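Local structure of ForH (Streptomyces kaniharaensis, 6NKO) at residues A[112-117]-A[155-160]. The protein is of unknown function, but is encoded in the formycin A biosynthetic gene cluster and is probably related to the bifunctional purine-biosynthesis enzyme PurH. Numbering follows the deposited sequence.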
# COMPACT_ATOMS: atom_id res chain seq x y z
N ILE A 112 7.50 0.50 -8.47
CA ILE A 112 7.19 0.63 -7.05
C ILE A 112 7.65 -0.66 -6.38
O ILE A 112 7.10 -1.74 -6.64
CB ILE A 112 5.70 0.89 -6.81
CG1 ILE A 112 5.35 2.33 -7.20
CG2 ILE A 112 5.34 0.64 -5.36
CD1 ILE A 112 3.88 2.56 -7.46
N ASP A 113 8.67 -0.56 -5.53
CA ASP A 113 9.29 -1.73 -4.93
C ASP A 113 8.60 -2.20 -3.66
O ASP A 113 8.80 -3.35 -3.25
CB ASP A 113 10.77 -1.45 -4.63
CG ASP A 113 11.49 -0.87 -5.82
OD1 ASP A 113 11.93 -1.64 -6.70
OD2 ASP A 113 11.62 0.38 -5.89
N LEU A 114 7.81 -1.34 -3.02
CA LEU A 114 7.18 -1.69 -1.75
C LEU A 114 5.83 -1.01 -1.64
O LEU A 114 5.71 0.19 -1.91
CB LEU A 114 8.07 -1.29 -0.57
CG LEU A 114 7.65 -1.78 0.82
CD1 LEU A 114 8.85 -2.27 1.61
CD2 LEU A 114 6.91 -0.68 1.58
N VAL A 115 4.82 -1.77 -1.24
CA VAL A 115 3.47 -1.26 -1.01
C VAL A 115 3.09 -1.57 0.43
O VAL A 115 3.24 -2.71 0.88
CB VAL A 115 2.45 -1.87 -1.99
CG1 VAL A 115 1.03 -1.50 -1.58
CG2 VAL A 115 2.74 -1.40 -3.41
N CYS A 116 2.61 -0.55 1.14
CA CYS A 116 2.15 -0.68 2.52
C CYS A 116 0.71 -0.18 2.58
O CYS A 116 0.44 0.99 2.28
CB CYS A 116 3.04 0.13 3.46
SG CYS A 116 3.23 -0.59 5.09
N ASN A 117 -0.21 -1.06 2.98
CA ASN A 117 -1.64 -0.72 2.95
C ASN A 117 -2.35 -1.30 4.17
O ASN A 117 -2.28 -2.51 4.42
CB ASN A 117 -2.29 -1.24 1.66
CG ASN A 117 -3.75 -0.86 1.55
OD1 ASN A 117 -4.60 -1.71 1.29
ND2 ASN A 117 -4.05 0.41 1.76
N HIS A 155 8.65 -8.67 -7.52
CA HIS A 155 9.12 -7.33 -7.82
C HIS A 155 8.54 -6.25 -6.93
O HIS A 155 9.01 -5.11 -6.99
CB HIS A 155 8.83 -6.99 -9.29
CG HIS A 155 9.23 -8.08 -10.24
ND1 HIS A 155 10.48 -8.65 -10.24
CD2 HIS A 155 8.53 -8.71 -11.22
CE1 HIS A 155 10.55 -9.57 -11.18
NE2 HIS A 155 9.37 -9.63 -11.79
N VAL A 156 7.53 -6.56 -6.11
CA VAL A 156 6.97 -5.61 -5.15
C VAL A 156 6.81 -6.31 -3.81
O VAL A 156 6.30 -7.44 -3.75
CB VAL A 156 5.61 -5.05 -5.61
CG1 VAL A 156 5.30 -3.76 -4.87
CG2 VAL A 156 5.58 -4.82 -7.12
N ILE A 157 7.24 -5.65 -2.75
CA ILE A 157 7.10 -6.18 -1.39
C ILE A 157 5.72 -5.78 -0.87
O ILE A 157 5.43 -4.58 -0.79
CB ILE A 157 8.21 -5.66 -0.47
CG1 ILE A 157 9.58 -6.10 -0.98
CG2 ILE A 157 7.98 -6.16 0.95
CD1 ILE A 157 10.70 -5.15 -0.62
N PRO A 158 4.86 -6.74 -0.53
CA PRO A 158 3.52 -6.39 -0.04
C PRO A 158 3.42 -6.44 1.48
O PRO A 158 3.45 -7.52 2.07
CB PRO A 158 2.63 -7.47 -0.68
CG PRO A 158 3.60 -8.63 -1.03
CD PRO A 158 5.01 -8.19 -0.70
N LEU A 159 3.30 -5.28 2.12
CA LEU A 159 3.25 -5.20 3.57
C LEU A 159 1.89 -4.69 4.02
O LEU A 159 1.33 -3.76 3.42
CB LEU A 159 4.34 -4.27 4.11
CG LEU A 159 5.76 -4.85 4.13
CD1 LEU A 159 6.80 -3.73 4.20
CD2 LEU A 159 5.95 -5.84 5.28
N SER A 160 1.36 -5.29 5.09
CA SER A 160 0.08 -4.88 5.66
C SER A 160 0.16 -4.84 7.18
O SER A 160 -0.14 -3.81 7.79
CB SER A 160 -1.04 -5.83 5.22
OG SER A 160 -2.32 -5.30 5.55
O HOH W 1 10.41 -5.22 -4.24
O HOH W 2 11.39 -4.20 -6.65
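L114 holds its CG anti to the backbone N (chi1 -171°), and L159 sets its CG anti to its carbonyl carbon, beside the backbone N (chi1 -76°). The two leucines therefore meet through their methyls, L114 CD1 lying 3.6 Å from L159 CD1. The same L114 CD1 touches I157 CB at 4.0 Å. C116 shares this face, with its SG against L159 CB. Shortening L114 to an alanine is likely to open a gap beside L159 CD1 and I157 CB. On the other face, V115 CG2 packs on V156 CG1 at 3.8 Å, and both valines also touch A149 of helix 141-151.

The backbones run parallel. I157 N donates to D113 O from above the carbonyl plane. V115 N then donates to I157 O at 2.9 Å, and the bond is almost straight (177°). L159 N reaches V115 O, and N117 N reaches L159 O over a longer 3.1 Å. Beyond the last bridge, S160 OG donates to N117 O at 3.0 Å. P158 has no N-H to give, but its N points away from strand 114-117, so no bond of this ladder is lost.

Strands 114-117 and 157-159 belong to a beta-alpha-beta unit connected through helix 141-151. Strand 157-159 ends the five-stranded parallel sheet within the chain. N117 ND2 turns to A26 O and D139 OD2. L114, V115, C116, I157, P158 and L159 are buried and present largely apolar side chains. Between them the polar bonds are those of the main chain, and S160 OG adds one from a side chain. The main-chain bonds fix the register while apolar side chains pack on both faces.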